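Local coordinates for farnesyl diphosphate phosphatase YisP (Bacillus subtilis subsp. subtilis, PDB 3WE9), which hydrolyses farnesyl diphosphate to farnesol and diphosphate, an activity needed for biofilm formation, and belongs to the phytoene/squalene synthase family, at residues A[138-142]-A[226-230]. Coordinates in Å, arbitrary orientation, origin at the centre of the assembly. Numbering follows the deposited sequence.
Sequences PILTR and FPQYS
The C-terminal end of helix 118-140, kinked because N of Pro-138 and Ile-139 make no bond to the preceding turn, meets the weakly bonded beginning of helix 228-250. Thr-141 breaks away with extended angles (phi/psi -153/136). Across from it, Phe-226 and Pro-227 are in polyproline II conformation (-71/148 and -65/152), then the chain turns, Ser-230 N bonding to Pro-227 O at 3.0 Å. The backbones come closest at Leu-140 and Ser-230 (CA-CA 5.7 Å) and at Thr-141 and Pro-227 (6.4 Å). Ser-230 OG (chi1 p) donates a hydrogen bond to Leu-140 O (2.7 Å), so a carbonyl at the end of one helix is met by a hydroxyl near the beginning of the other. Pro-227 CG also lies 3.2 Å from Leu-140 O. Tyr-229 (chi1 p) reaches across, with Ile-139 O at its ring edge, 3.8 Å from CE1, and OH 3.5 Å from Thr-141 CA. A water joins Tyr-229 OH (2.7 Å) to Ile-139 O (3.0 Å). Arg-142 (chi1 p) brings CG within 3.6 Å of Tyr-229 OH, with Tyr-229 CE2 over one face of its guanidinium. On the apolar side, Leu-140 CB (chi1 m, chi2 t) packs 4.2 Å from Phe-226 CE1 (chi1 -81°). In this all-helical isoprenoid-synthase fold, the junction ties two helix ends together: Ile-139 touches helix 38-54, Thr-141 and Phe-226 both touch Leu-148 of helix 145-165, and Tyr-229 and Ser-230 rest on the Leu-36/Pro-37 loop.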
# COMPACT_ATOMS: atom_id res chain seq x y z
N PRO A 138 -2.13 -7.82 13.31
CA PRO A 138 -3.02 -8.54 14.24
C PRO A 138 -4.30 -9.05 13.58
O PRO A 138 -4.93 -9.99 14.07
CB PRO A 138 -3.30 -7.50 15.32
CG PRO A 138 -2.08 -6.64 15.29
CD PRO A 138 -1.84 -6.47 13.82
N ILE A 139 -4.68 -8.43 12.47
CA ILE A 139 -5.88 -8.83 11.75
C ILE A 139 -5.57 -10.02 10.83
O ILE A 139 -6.38 -10.93 10.68
CB ILE A 139 -6.42 -7.65 10.91
CG1 ILE A 139 -6.86 -6.51 11.84
CG2 ILE A 139 -7.57 -8.11 10.02
CD1 ILE A 139 -7.27 -5.22 11.13
N LEU A 140 -4.38 -10.00 10.24
CA LEU A 140 -3.95 -11.06 9.33
C LEU A 140 -3.56 -12.36 10.04
O LEU A 140 -3.67 -13.44 9.47
CB LEU A 140 -2.77 -10.57 8.49
CG LEU A 140 -3.04 -9.27 7.72
CD1 LEU A 140 -1.76 -8.79 7.03
CD2 LEU A 140 -4.15 -9.52 6.71
N THR A 141 -3.11 -12.25 11.29
CA THR A 141 -2.72 -13.45 12.01
C THR A 141 -2.84 -13.33 13.51
O THR A 141 -2.44 -12.33 14.10
CB THR A 141 -1.26 -13.87 11.68
OG1 THR A 141 -0.96 -15.11 12.35
CG2 THR A 141 -0.28 -12.82 12.16
N ARG A 142 -3.39 -14.38 14.12
CA ARG A 142 -3.58 -14.44 15.56
C ARG A 142 -2.43 -15.12 16.29
O ARG A 142 -2.16 -14.81 17.45
CB ARG A 142 -4.89 -15.17 15.88
CG ARG A 142 -5.09 -16.50 15.13
CD ARG A 142 -6.14 -17.36 15.85
NE ARG A 142 -6.53 -18.55 15.09
CZ ARG A 142 -7.61 -18.61 14.31
NH1 ARG A 142 -8.39 -17.56 14.17
NH2 ARG A 142 -7.90 -19.74 13.66
N PHE A 226 1.33 -17.63 6.81
CA PHE A 226 0.10 -16.95 7.17
C PHE A 226 -1.01 -17.98 7.33
O PHE A 226 -1.01 -19.00 6.66
CB PHE A 226 -0.31 -15.96 6.07
CG PHE A 226 0.43 -14.66 6.13
CD1 PHE A 226 -0.02 -13.64 6.97
CD2 PHE A 226 1.57 -14.45 5.36
CE1 PHE A 226 0.66 -12.42 7.04
CE2 PHE A 226 2.26 -13.23 5.42
CZ PHE A 226 1.80 -12.22 6.26
N PRO A 227 -1.97 -17.71 8.24
CA PRO A 227 -3.06 -18.68 8.42
C PRO A 227 -3.87 -18.76 7.13
O PRO A 227 -3.93 -17.78 6.37
CB PRO A 227 -3.85 -18.09 9.59
CG PRO A 227 -3.60 -16.61 9.47
CD PRO A 227 -2.13 -16.55 9.13
N GLN A 228 -4.50 -19.90 6.88
CA GLN A 228 -5.28 -20.07 5.66
C GLN A 228 -6.31 -18.96 5.43
O GLN A 228 -6.52 -18.55 4.29
CB GLN A 228 -6.00 -21.43 5.65
CG GLN A 228 -5.05 -22.62 5.60
CD GLN A 228 -4.35 -22.76 4.26
OE1 GLN A 228 -3.26 -23.32 4.18
NE2 GLN A 228 -4.99 -22.28 3.20
N TYR A 229 -6.94 -18.47 6.49
CA TYR A 229 -7.95 -17.43 6.32
C TYR A 229 -7.43 -16.11 5.75
O TYR A 229 -8.21 -15.32 5.25
CB TYR A 229 -8.73 -17.18 7.63
CG TYR A 229 -7.95 -16.54 8.77
CD1 TYR A 229 -7.69 -15.17 8.80
CD2 TYR A 229 -7.53 -17.31 9.86
CE1 TYR A 229 -7.02 -14.58 9.88
CE2 TYR A 229 -6.87 -16.74 10.94
CZ TYR A 229 -6.62 -15.38 10.95
OH TYR A 229 -5.95 -14.82 12.03
N SER A 230 -6.12 -15.88 5.80
CA SER A 230 -5.57 -14.63 5.25
C SER A 230 -4.55 -14.81 4.12
O SER A 230 -4.06 -13.83 3.56
CB SER A 230 -4.95 -13.78 6.38
OG SER A 230 -3.83 -14.40 6.98
O HOH W 1 -7.29 -12.69 12.97